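Local structure of arginine kinase (Anthopleura japonica, 4RF6) at residues 160-165 against 261-266; 235-240 against 255-260; 267-270 against 274-277; 244-249 against 349-354. The protein transfers a phosphoryl group reversibly from ATP to L-arginine, giving phosphoarginine and ADP, and carries two tandem phosphagen kinase units in one chain. All blocks are in the same frame, centred on the assembly; numbering follows the deposited sequence.

Contact 1: residues 160-165 against 261-266; sequences VGVLTS and DKKLGF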
loop_
_atom_site.group_PDB
_atom_site.type_symbol
_atom_site.label_atom_id
_atom_site.label_comp_id
_atom_site.label_asym_id
_atom_site.label_seq_id
_atom_site.Cartn_x
_atom_site.Cartn_y
_atom_site.Cartn_z
ATOM N N VAL A 160 9.613 21.487 16.647
ATOM C CA VAL A 160 10.217 20.224 17.078
ATOM C C VAL A 160 9.857 19.892 18.531
ATOM O O VAL A 160 9.558 18.738 18.862
ATOM C CB VAL A 160 11.745 20.225 16.877
ATOM C CG1 VAL A 160 12.388 19.020 17.545
ATOM C CG2 VAL A 160 12.078 20.240 15.388
ATOM N N GLY A 161 9.857 20.913 19.387
ATOM C CA GLY A 161 9.457 20.754 20.776
ATOM C C GLY A 161 8.058 20.183 20.940
ATOM O O GLY A 161 7.813 19.372 21.837
ATOM N N VAL A 162 7.137 20.610 20.081
ATOM C CA VAL A 162 5.780 20.077 20.104
ATOM C C VAL A 162 5.753 18.681 19.494
ATOM O O VAL A 162 5.172 17.755 20.063
ATOM C CB VAL A 162 4.786 20.981 19.345
ATOM C CG1 VAL A 162 3.444 20.292 19.209
ATOM C CG2 VAL A 162 4.616 22.308 20.054
ATOM N N LEU A 163 6.392 18.534 18.337
ATOM C CA LEU A 163 6.360 17.266 17.612
ATOM C C LEU A 163 6.936 16.109 18.427
ATOM O O LEU A 163 6.326 15.044 18.509
ATOM C CB LEU A 163 7.067 17.385 16.256
ATOM C CG LEU A 163 6.391 18.269 15.207
ATOM C CD1 LEU A 163 7.127 18.212 13.875
ATOM C CD2 LEU A 163 4.930 17.884 15.023
ATOM N N THR A 164 8.098 16.322 19.042
ATOM C CA THR A 164 8.729 15.282 19.858
ATOM C C THR A 164 7.990 15.017 21.178
ATOM O O THR A 164 8.379 14.135 21.949
ATOM C CB THR A 164 10.227 15.579 20.128
ATOM O OG1 THR A 164 10.377 16.904 20.651
ATOM C CG2 THR A 164 11.038 15.460 18.846
ATOM N N SER A 165 6.921 15.768 21.429
ATOM C CA SER A 165 6.100 15.554 22.618
ATOM C C SER A 165 4.920 14.630 22.308
ATOM O O SER A 165 4.290 14.083 23.214
ATOM C CB SER A 165 5.577 16.886 23.165
ATOM O OG SER A 165 4.391 17.286 22.495
ATOM N N ASP A 261 -1.349 24.048 17.234
ATOM C CA ASP A 261 -2.136 25.275 17.330
ATOM C C ASP A 261 -2.208 25.751 18.782
ATOM O O ASP A 261 -1.918 26.913 19.084
ATOM C CB ASP A 261 -3.550 25.045 16.775
ATOM C CG ASP A 261 -4.301 26.347 16.508
ATOM O OD1 ASP A 261 -3.848 27.412 16.980
ATOM O OD2 ASP A 261 -5.351 26.295 15.825
ATOM N N LYS A 262 -2.592 24.840 19.673
ATOM C CA LYS A 262 -2.681 25.125 21.104
ATOM C C LYS A 262 -1.387 25.724 21.664
ATOM O O LYS A 262 -1.405 26.777 22.304
ATOM C CB LYS A 262 -3.021 23.838 21.860
ATOM C CG LYS A 262 -2.963 23.964 23.373
ATOM C CD LYS A 262 -2.990 22.592 24.035
ATOM C CE LYS A 262 -3.719 22.639 25.367
ATOM N NZ LYS A 262 -3.834 21.286 25.979
ATOM N N LYS A 263 -0.267 25.055 21.405
ATOM C CA LYS A 263 1.011 25.449 21.981
ATOM C C LYS A 263 1.659 26.640 21.276
ATOM O O LYS A 263 2.416 27.391 21.894
ATOM C CB LYS A 263 1.979 24.262 21.981
ATOM C CG LYS A 263 1.564 23.107 22.890
ATOM C CD LYS A 263 1.602 23.525 24.363
ATOM C CE LYS A 263 1.211 22.378 25.291
ATOM N NZ LYS A 263 2.031 21.162 25.034
ATOM N N LEU A 264 1.365 26.817 19.990
ATOM C CA LEU A 264 2.105 27.793 19.188
ATOM C C LEU A 264 1.265 28.887 18.524
ATOM O O LEU A 264 1.700 30.038 18.447
ATOM C CB LEU A 264 2.974 27.089 18.141
ATOM C CG LEU A 264 4.076 26.186 18.697
ATOM C CD1 LEU A 264 4.974 25.665 17.587
ATOM C CD2 LEU A 264 4.891 26.932 19.733
ATOM N N GLY A 265 0.082 28.539 18.027
ATOM C CA GLY A 265 -0.751 29.507 17.322
ATOM C C GLY A 265 -0.391 29.656 15.850
ATOM O O GLY A 265 0.785 29.569 15.487
ATOM N N PHE A 266 -1.401 29.891 15.010
ATOM C CA PHE A 266 -1.237 29.946 13.555
ATOM C C PHE A 266 -1.617 31.312 12.983
ATOM O O PHE A 266 -2.485 31.987 13.527
ATOM C CB PHE A 266 -2.140 28.903 12.887
ATOM C CG PHE A 266 -1.736 27.480 13.143
ATOM C CD1 PHE A 266 -0.398 27.115 13.180
ATOM C CD2 PHE A 266 -2.705 26.502 13.333
ATOM C CE1 PHE A 266 -0.032 25.795 13.411
ATOM C CE2 PHE A 266 -2.348 25.184 13.563
ATOM C CZ PHE A 266 -1.012 24.832 13.604
#
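The ring of Phe266 is the flat group beside the place where Val162 meets Lys263 and Leu264: Asp261 CA sits 3.7 Å above one face of it, offset toward the rim, and the side chains of Val257, Ile260 and Leu138 also touch the ring. Across the contact a single methyl does the work. Val162 CG2 rests 3.8 Å from Lys263 CB and 4.1 Å from Leu264 CG, meeting the leucine tip to tip and the lysine near its root. With CG1 anti to the backbone N (chi1 171°), CG2 faces these two residues, while CG1 packs one turn back against Glu259 and Ile260. The lysine chain bends twice, and its NZ forms a salt bridge to Glu259 of its own helix. Both helices end here. Val162 O accepts from Ser165 N and from Ser165 OG at 2.6 Å, the hydroxyl lying in the carbonyl plane on a lone pair; Val160 O also takes two donors, Thr164 N and, tilted from the carbonyl plane, Thr164 OG1. On the other side Gly265 leaves helical geometry with positive phi (84°). The contact therefore joins the C-terminal ends of helices 149-163 and 246-264, with Gly265 bonded through its backbone to Lys139, in the loop after strand 127-136.

Contact 2: residues 235-240 against 255-260; sequences LRIISM and RAVNEI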
loop_
_atom_site.group_PDB
_atom_site.type_symbol
_atom_site.label_atom_id
_atom_site.label_comp_id
_atom_site.label_asym_id
_atom_site.label_seq_id
_atom_site.Cartn_x
_atom_site.Cartn_y
_atom_site.Cartn_z
ATOM N N LEU A 235 4.969 25.033 7.957
ATOM C CA LEU A 235 4.548 23.660 8.153
ATOM C C LEU A 235 3.775 23.136 6.956
ATOM O O LEU A 235 2.858 23.800 6.449
ATOM C CB LEU A 235 3.675 23.546 9.404
ATOM C CG LEU A 235 4.324 23.990 10.712
ATOM C CD1 LEU A 235 3.276 24.297 11.772
ATOM C CD2 LEU A 235 5.260 22.914 11.205
ATOM N N ARG A 236 4.162 21.949 6.502
ATOM C CA ARG A 236 3.330 21.157 5.616
ATOM C C ARG A 236 3.068 19.845 6.343
ATOM O O ARG A 236 3.979 19.038 6.544
ATOM C CB ARG A 236 4.012 20.892 4.275
ATOM C CG ARG A 236 3.070 20.222 3.277
ATOM C CD ARG A 236 3.792 19.685 2.058
ATOM N NE ARG A 236 4.252 20.749 1.171
ATOM C CZ ARG A 236 4.609 20.556 -0.095
ATOM N NH1 ARG A 236 4.546 19.339 -0.621
ATOM N NH2 ARG A 236 5.021 21.577 -0.841
ATOM N N ILE A 237 1.820 19.648 6.751
ATOM C CA ILE A 237 1.451 18.538 7.617
ATOM C C ILE A 237 0.565 17.553 6.869
ATOM O O ILE A 237 -0.509 17.921 6.388
ATOM C CB ILE A 237 0.706 19.055 8.849
ATOM C CG1 ILE A 237 1.517 20.167 9.522
ATOM C CG2 ILE A 237 0.427 17.920 9.814
ATOM C CD1 ILE A 237 0.696 21.086 10.434
ATOM N N ILE A 238 1.015 16.301 6.783
ATOM C CA ILE A 238 0.326 15.292 5.984
ATOM C C ILE A 238 -0.026 14.065 6.803
ATOM O O ILE A 238 0.818 13.516 7.516
ATOM C CB ILE A 238 1.196 14.838 4.789
ATOM C CG1 ILE A 238 1.705 16.047 4.005
ATOM C CG2 ILE A 238 0.426 13.884 3.879
ATOM C CD1 ILE A 238 3.177 15.960 3.637
ATOM N N SER A 239 -1.278 13.631 6.694
ATOM C CA SER A 239 -1.698 12.367 7.276
ATOM C C SER A 239 -2.112 11.468 6.120
ATOM O O SER A 239 -2.851 11.900 5.234
ATOM C CB SER A 239 -2.863 12.576 8.237
ATOM O OG SER A 239 -3.310 11.347 8.772
ATOM N N MET A 240 -1.625 10.229 6.106
ATOM C CA MET A 240 -1.875 9.354 4.963
ATOM C C MET A 240 -1.730 7.880 5.303
ATOM O O MET A 240 -0.979 7.505 6.205
ATOM C CB MET A 240 -0.937 9.707 3.798
ATOM C CG MET A 240 0.528 9.331 4.017
ATOM S SD MET A 240 1.321 10.340 5.285
ATOM C CE MET A 240 3.000 9.693 5.258
ATOM N N ARG A 255 -5.583 15.838 15.460
ATOM C CA ARG A 255 -4.894 15.634 16.733
ATOM C C ARG A 255 -3.551 16.362 16.771
ATOM O O ARG A 255 -3.242 17.068 17.731
ATOM C CB ARG A 255 -4.698 14.139 17.000
ATOM C CG ARG A 255 -5.568 13.585 18.127
ATOM C CD ARG A 255 -6.063 12.181 17.806
ATOM N NE ARG A 255 -4.965 11.296 17.423
ATOM C CZ ARG A 255 -5.088 10.271 16.587
ATOM N NH1 ARG A 255 -6.263 9.992 16.039
ATOM N NH2 ARG A 255 -4.033 9.528 16.292
ATOM N N ALA A 256 -2.766 16.212 15.708
ATOM C CA ALA A 256 -1.448 16.842 15.646
ATOM C C ALA A 256 -1.527 18.354 15.444
ATOM O O ALA A 256 -0.810 19.110 16.102
ATOM C CB ALA A 256 -0.607 16.208 14.555
ATOM N N VAL A 257 -2.382 18.786 14.517
ATOM C CA VAL A 257 -2.478 20.200 14.161
ATOM C C VAL A 257 -3.022 21.037 15.320
ATOM O O VAL A 257 -2.506 22.118 15.618
ATOM C CB VAL A 257 -3.340 20.413 12.895
ATOM C CG1 VAL A 257 -3.543 21.900 12.630
ATOM C CG2 VAL A 257 -2.690 19.740 11.682
ATOM N N ASN A 258 -4.061 20.531 15.978
ATOM C CA ASN A 258 -4.643 21.234 17.118
ATOM C C ASN A 258 -3.657 21.389 18.281
ATOM O O ASN A 258 -3.645 22.417 18.960
ATOM C CB ASN A 258 -5.943 20.551 17.567
ATOM C CG ASN A 258 -7.091 20.784 16.597
ATOM O OD1 ASN A 258 -7.157 21.820 15.937
ATOM N ND2 ASN A 258 -8.001 19.819 16.507
ATOM N N GLU A 259 -2.822 20.376 18.496
ATOM C CA GLU A 259 -1.790 20.444 19.530
ATOM C C GLU A 259 -0.756 21.529 19.222
ATOM O O GLU A 259 -0.383 22.319 20.095
ATOM C CB GLU A 259 -1.099 19.086 19.708
ATOM C CG GLU A 259 0.070 19.105 20.692
ATOM C CD GLU A 259 -0.326 19.559 22.092
ATOM O OE1 GLU A 259 -1.516 19.438 22.455
ATOM O OE2 GLU A 259 0.561 20.035 22.834
ATOM N N ILE A 260 -0.296 21.561 17.975
ATOM C CA ILE A 260 0.599 22.615 17.520
ATOM C C ILE A 260 -0.092 23.973 17.671
ATOM O O ILE A 260 0.501 24.925 18.179
ATOM C CB ILE A 260 1.033 22.399 16.056
ATOM C CG1 ILE A 260 1.898 21.143 15.925
ATOM C CG2 ILE A 260 1.793 23.608 15.540
ATOM C CD1 ILE A 260 2.198 20.730 14.477
#
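Strand 235-240 and helix 255-260 run nearly antiparallel, their axes 10.0 Å apart at closest and 153° between their directions, with the CA atoms of Ile237 and Val257 the nearest across the two segments. Ile237 meets the helix with both of its methyl ends: Val257 CG2 lies 3.9 Å from Ile237 CD1 and 4.1 Å from Ile237 CG2, so the valine methyl faces the fork of the isoleucine and touches both tips. The same Ile237 CD1 also approaches Ile260 CD1, at 4.3 Å. Ile237 has CG1 anti to the carbonyl carbon (chi1 -52°), which carries CD1 out to this position between the valine and the isoleucine. Two residues back along the strand, Leu235 CD1 touches Ile260 CG2 at 4.1 Å, the two side chains running alongside one another with opposite headings. The alternation of the strand puts Arg236 and Ile238 on the other side of the sheet. There Arg236 pairs with Glu231 and lies against Trp228 and Arg133. Phe225 of the next strand touches both Ile237 and Ala256. Every touching residue is buried, and the contact is made entirely of aliphatic carbons, with no hydrogen bond across it; the helix is thus seated on this face by the fit of branched side chains, while the opposite face carries Arg236, whose predicted role in ATP binding would place nucleotide chemistry there.

Contact 3: residues 267-270 against 274-277; sequences QHTK and YLTS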
loop_
_atom_site.group_PDB
_atom_site.type_symbol
_atom_site.label_atom_id
_atom_site.label_comp_id
_atom_site.label_asym_id
_atom_site.label_seq_id
_atom_site.Cartn_x
_atom_site.Cartn_y
_atom_site.Cartn_z
ATOM N N GLN A 267 -0.992 31.706 11.874
ATOM C CA GLN A 267 -1.433 32.902 11.151
ATOM C C GLN A 267 -2.771 32.616 10.481
ATOM O O GLN A 267 -2.921 31.602 9.798
ATOM C CB GLN A 267 -0.394 33.336 10.118
ATOM C CG GLN A 267 0.951 33.691 10.732
ATOM C CD GLN A 267 1.952 34.185 9.709
ATOM O OE1 GLN A 267 1.617 34.969 8.820
ATOM N NE2 GLN A 267 3.192 33.731 9.832
ATOM N N HIS A 268 -3.732 33.519 10.672
ATOM C CA HIS A 268 -5.137 33.227 10.403
ATOM C C HIS A 268 -5.953 34.527 10.438
ATOM O O HIS A 268 -5.795 35.332 11.359
ATOM C CB HIS A 268 -5.627 32.249 11.480
ATOM C CG HIS A 268 -7.027 31.752 11.287
ATOM N ND1 HIS A 268 -8.124 32.395 11.821
ATOM C CD2 HIS A 268 -7.508 30.654 10.652
ATOM C CE1 HIS A 268 -9.222 31.723 11.513
ATOM N NE2 HIS A 268 -8.875 30.667 10.799
ATOM N N THR A 269 -6.804 34.742 9.431
ATOM C CA THR A 269 -7.682 35.925 9.370
ATOM C C THR A 269 -9.088 35.517 8.916
ATOM O O THR A 269 -9.242 34.503 8.230
ATOM C CB THR A 269 -7.171 36.988 8.371
ATOM O OG1 THR A 269 -7.348 36.509 7.031
ATOM C CG2 THR A 269 -5.698 37.322 8.613
ATOM N N LYS A 270 -10.110 36.282 9.293
ATOM C CA LYS A 270 -11.481 35.946 8.897
ATOM C C LYS A 270 -11.612 35.816 7.375
ATOM O O LYS A 270 -12.217 34.874 6.864
ATOM C CB LYS A 270 -12.468 37.002 9.401
ATOM C CG LYS A 270 -13.918 36.707 9.014
ATOM C CD LYS A 270 -14.336 35.316 9.491
ATOM C CE LYS A 270 -15.736 34.945 9.020
ATOM N NZ LYS A 270 -16.139 33.601 9.521
ATOM N N TYR A 274 -6.325 30.332 6.908
ATOM C CA TYR A 274 -4.906 30.241 7.230
ATOM C C TYR A 274 -4.033 30.874 6.148
ATOM O O TYR A 274 -4.215 30.625 4.951
ATOM C CB TYR A 274 -4.510 28.792 7.514
ATOM C CG TYR A 274 -5.205 28.278 8.749
ATOM C CD1 TYR A 274 -4.772 28.660 10.014
ATOM C CD2 TYR A 274 -6.317 27.448 8.655
ATOM C CE1 TYR A 274 -5.414 28.214 11.151
ATOM C CE2 TYR A 274 -6.965 26.998 9.786
ATOM C CZ TYR A 274 -6.512 27.391 11.027
ATOM O OH TYR A 274 -7.146 26.945 12.159
ATOM N N LEU A 275 -3.095 31.710 6.583
ATOM C CA LEU A 275 -2.201 32.405 5.670
ATOM C C LEU A 275 -1.086 31.485 5.220
ATOM O O LEU A 275 -0.519 30.734 6.022
ATOM C CB LEU A 275 -1.613 33.640 6.342
ATOM C CG LEU A 275 -2.691 34.589 6.854
ATOM C CD1 LEU A 275 -2.057 35.734 7.590
ATOM C CD2 LEU A 275 -3.533 35.103 5.702
ATOM N N THR A 276 -0.779 31.547 3.929
ATOM C CA THR A 276 0.245 30.704 3.331
ATOM C C THR A 276 1.055 31.549 2.364
ATOM O O THR A 276 0.622 32.636 1.975
ATOM C CB THR A 276 -0.386 29.535 2.566
ATOM O OG1 THR A 276 -1.362 30.043 1.650
ATOM C CG2 THR A 276 -1.064 28.564 3.523
ATOM N N SER A 277 2.220 31.049 1.968
ATOM C CA SER A 277 3.106 31.783 1.067
ATOM C C SER A 277 2.460 32.029 -0.295
ATOM O O SER A 277 2.478 33.148 -0.813
ATOM C CB SER A 277 4.422 31.028 0.891
ATOM O OG SER A 277 5.017 30.746 2.141
HETATM O O HOH W 1 -1.330 29.838 8.532
#
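Gln267 O is gripped from two directions: Leu275 N donates to it at 3.2 Å along a nearly straight bond, and water 1 donates at 2.7 Å. The amide arrives from well above the carbonyl plane, 54° out of it. Water 1 spends its other hydrogen on Leu275 O at 2.8 Å, so it bridges the two backbones beside the direct bond. Tyr274 CA adds a CA-H...O contact to the same oxygen, which also lies at the edge of the tyrosine ring, near CD1. One step along, His268 and Tyr274 form an antiparallel non-hydrogen-bonded pair, the register of a tight beta hairpin whose two very short strands, 268-269 and 273-274, make a sheet of their own after helix 246-264. Their rings lie on the same side of that sheet and form a tilted edge-to-face pair, with centroids 4.5 Å apart and planes at 60°. The imidazole turns its CD2 edge toward one face of the tyrosine, His268 CD2 lying 3.3 Å from Tyr274 CE1; having CG anti to the backbone N (chi1 -175°) brings the ring across to it. His268 NE2 is hydrogen-bonded to Ser108 OG, and Tyr274 also makes a cation-pi contact with Arg136. Leu275 CD1 packs at 3.9 Å from Gln267 CB and 4.1 Å from Thr269 CG2, crossing both side chains at about a right angle. Beyond it the chain runs toward Cys278, a substrate-binding residue by similarity; on the way Ser277 bonds to Glu232 O through OG and to Asp233 OD1 through N.

Contact 4: residues 244-249 against 349-354; sequences SDIGSV and QDMYDG
Apolar contacts join the two helices here, and Ile246 supplies all of them on its side, reaching Met351 and Tyr352 with different branches. Its CG2 lies 3.8 Å from Tyr352 CD1, at the edge of the ring and near its plane. Its CD1 comes 4.0 Å from Met351 CG and equally close to Met351 CB, the two chains crossing at about a right angle. CG1 of Ile246 is anti to the backbone N (chi1 -171°), and this spreads the branches so that each meets its own residue. The start of helix 246-264 is thereby set against the side of helix 344-370 within the catalytic domain. Ile246 also touches Thr130 and Ile132 of strand 127-136, both predicted ATP-binding positions. No hydrogen bond crosses between the segments; the polar bonds lie within each one or go to other parts of the chain. Asp245 is the N-cap of its helix: its OD1 accepts from Ser248 N at 3.2 Å, the amide approaching from above the carboxylate plane. Asp245 is also the centre of an inverse gamma turn, closed by Ile246 N to Ser244 O at 2.7 Å. On the other helix Gln349 NE2 bonds weakly to Asp353 OD1, Gln349 OE1 accepts from Lys116 N, and Tyr352 OH is hydrogen-bonded to Pro118 O.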
loop_
_atom_site.group_PDB
_atom_site.type_symbol
_atom_site.label_atom_id
_atom_site.label_comp_id
_atom_site.label_asym_id
_atom_site.label_seq_id
_atom_site.Cartn_x
_atom_site.Cartn_y
_atom_site.Cartn_z
ATOM N N SER A 244 -9.147 3.214 2.770
ATOM C CA SER A 244 -10.221 4.181 2.556
ATOM C C SER A 244 -10.577 5.037 3.773
ATOM O O SER A 244 -11.430 5.921 3.680
ATOM C CB SER A 244 -11.479 3.422 2.125
ATOM O OG SER A 244 -11.796 2.417 3.078
ATOM N N ASP A 245 -9.956 4.764 4.918
ATOM C CA ASP A 245 -10.428 5.326 6.183
ATOM C C ASP A 245 -10.092 6.815 6.360
ATOM O O ASP A 245 -9.280 7.182 7.209
ATOM C CB ASP A 245 -9.879 4.501 7.352
ATOM C CG ASP A 245 -10.700 4.657 8.616
ATOM O OD1 ASP A 245 -11.510 5.607 8.694
ATOM O OD2 ASP A 245 -10.516 3.832 9.535
ATOM N N ILE A 246 -10.733 7.670 5.570
ATOM C CA ILE A 246 -10.467 9.104 5.635
ATOM C C ILE A 246 -10.827 9.690 7.005
ATOM O O ILE A 246 -10.251 10.699 7.427
ATOM C CB ILE A 246 -11.176 9.876 4.483
ATOM C CG1 ILE A 246 -10.707 11.334 4.440
ATOM C CG2 ILE A 246 -12.685 9.798 4.612
ATOM C CD1 ILE A 246 -11.250 12.124 3.267
ATOM N N GLY A 247 -11.766 9.051 7.701
ATOM C CA GLY A 247 -12.129 9.472 9.046
ATOM C C GLY A 247 -10.948 9.382 9.996
ATOM O O GLY A 247 -10.631 10.331 10.723
ATOM N N SER A 248 -10.281 8.233 9.980
ATOM C CA SER A 248 -9.102 8.022 10.820
ATOM C C SER A 248 -7.932 8.925 10.415
ATOM O O SER A 248 -7.188 9.410 11.268
ATOM C CB SER A 248 -8.680 6.555 10.777
ATOM O OG SER A 248 -7.407 6.373 11.365
ATOM N N VAL A 249 -7.773 9.141 9.110
ATOM C CA VAL A 249 -6.710 10.000 8.589
ATOM C C VAL A 249 -6.881 11.449 9.060
ATOM O O VAL A 249 -5.915 12.105 9.456
ATOM C CB VAL A 249 -6.661 9.968 7.050
ATOM C CG1 VAL A 249 -5.761 11.079 6.508
ATOM C CG2 VAL A 249 -6.190 8.611 6.544
ATOM N N GLN A 349 -15.859 16.079 4.425
ATOM C CA GLN A 349 -17.184 15.479 4.290
ATOM C C GLN A 349 -17.597 15.402 2.822
ATOM O O GLN A 349 -18.156 14.392 2.381
ATOM C CB GLN A 349 -18.226 16.259 5.094
ATOM C CG GLN A 349 -19.500 15.463 5.396
ATOM C CD GLN A 349 -19.249 14.290 6.335
ATOM O OE1 GLN A 349 -19.009 14.476 7.528
ATOM N NE2 GLN A 349 -19.289 13.079 5.797
ATOM N N ASP A 350 -17.315 16.463 2.065
ATOM C CA ASP A 350 -17.573 16.454 0.624
ATOM C C ASP A 350 -16.748 15.356 -0.044
ATOM O O ASP A 350 -17.218 14.661 -0.946
ATOM C CB ASP A 350 -17.217 17.804 -0.007
ATOM C CG ASP A 350 -18.197 18.902 0.354
ATOM O OD1 ASP A 350 -19.263 18.581 0.915
ATOM O OD2 ASP A 350 -17.891 20.084 0.063
ATOM N N MET A 351 -15.510 15.217 0.416
ATOM C CA MET A 351 -14.584 14.222 -0.111
ATOM C C MET A 351 -15.133 12.830 0.127
ATOM O O MET A 351 -15.115 11.968 -0.758
ATOM C CB MET A 351 -13.245 14.341 0.605
ATOM C CG MET A 351 -12.091 13.878 -0.225
ATOM S SD MET A 351 -11.878 15.023 -1.596
ATOM C CE MET A 351 -11.403 13.844 -2.841
ATOM N N TYR A 352 -15.612 12.615 1.347
ATOM C CA TYR A 352 -16.187 11.341 1.747
ATOM C C TYR A 352 -17.480 11.052 0.982
ATOM O O TYR A 352 -17.657 9.959 0.432
ATOM C CB TYR A 352 -16.462 11.358 3.255
ATOM C CG TYR A 352 -17.124 10.103 3.766
ATOM C CD1 TYR A 352 -16.371 8.979 4.079
ATOM C CD2 TYR A 352 -18.503 10.037 3.933
ATOM C CE1 TYR A 352 -16.970 7.828 4.548
ATOM C CE2 TYR A 352 -19.113 8.879 4.394
ATOM C CZ TYR A 352 -18.338 7.782 4.698
ATOM O OH TYR A 352 -18.931 6.627 5.158
ATOM N N ASP A 353 -18.382 12.032 0.962
ATOM C CA ASP A 353 -19.679 11.866 0.315
ATOM C C ASP A 353 -19.493 11.692 -1.190
ATOM O O ASP A 353 -20.168 10.873 -1.827
ATOM C CB ASP A 353 -20.589 13.069 0.592
ATOM C CG ASP A 353 -20.942 13.230 2.066
ATOM O OD1 ASP A 353 -20.697 12.300 2.854
ATOM O OD2 ASP A 353 -21.480 14.300 2.430
ATOM N N GLY A 354 -18.568 12.460 -1.754
ATOM C CA GLY A 354 -18.288 12.396 -3.179
ATOM C C GLY A 354 -17.719 11.061 -3.628
ATOM O O GLY A 354 -18.226 10.454 -4.578
#

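Helix 246-264 is the common element: its start lies in contact 4, its middle in contact 2 and its end in contact 1, and the hairpin of contact 3 follows it directly. The centres of contacts 1 and 2 are 10 Å apart, those of contacts 1 and 4 about 26 Å. Strand 235-242 leads into the helix, and Ser239 OG of contact 2 probably hydrogen-bonds to Val249 O of contact 4 (2.8 Å). Phe266 joins contact 1 to contact 3 by packing on Tyr274. Contacts 1 and 4 interlock along the sequence, bringing helices 149-163 and 344-370 to opposite ends of one helix packed on one face of the eight-stranded antiparallel sheet of the first catalytic domain.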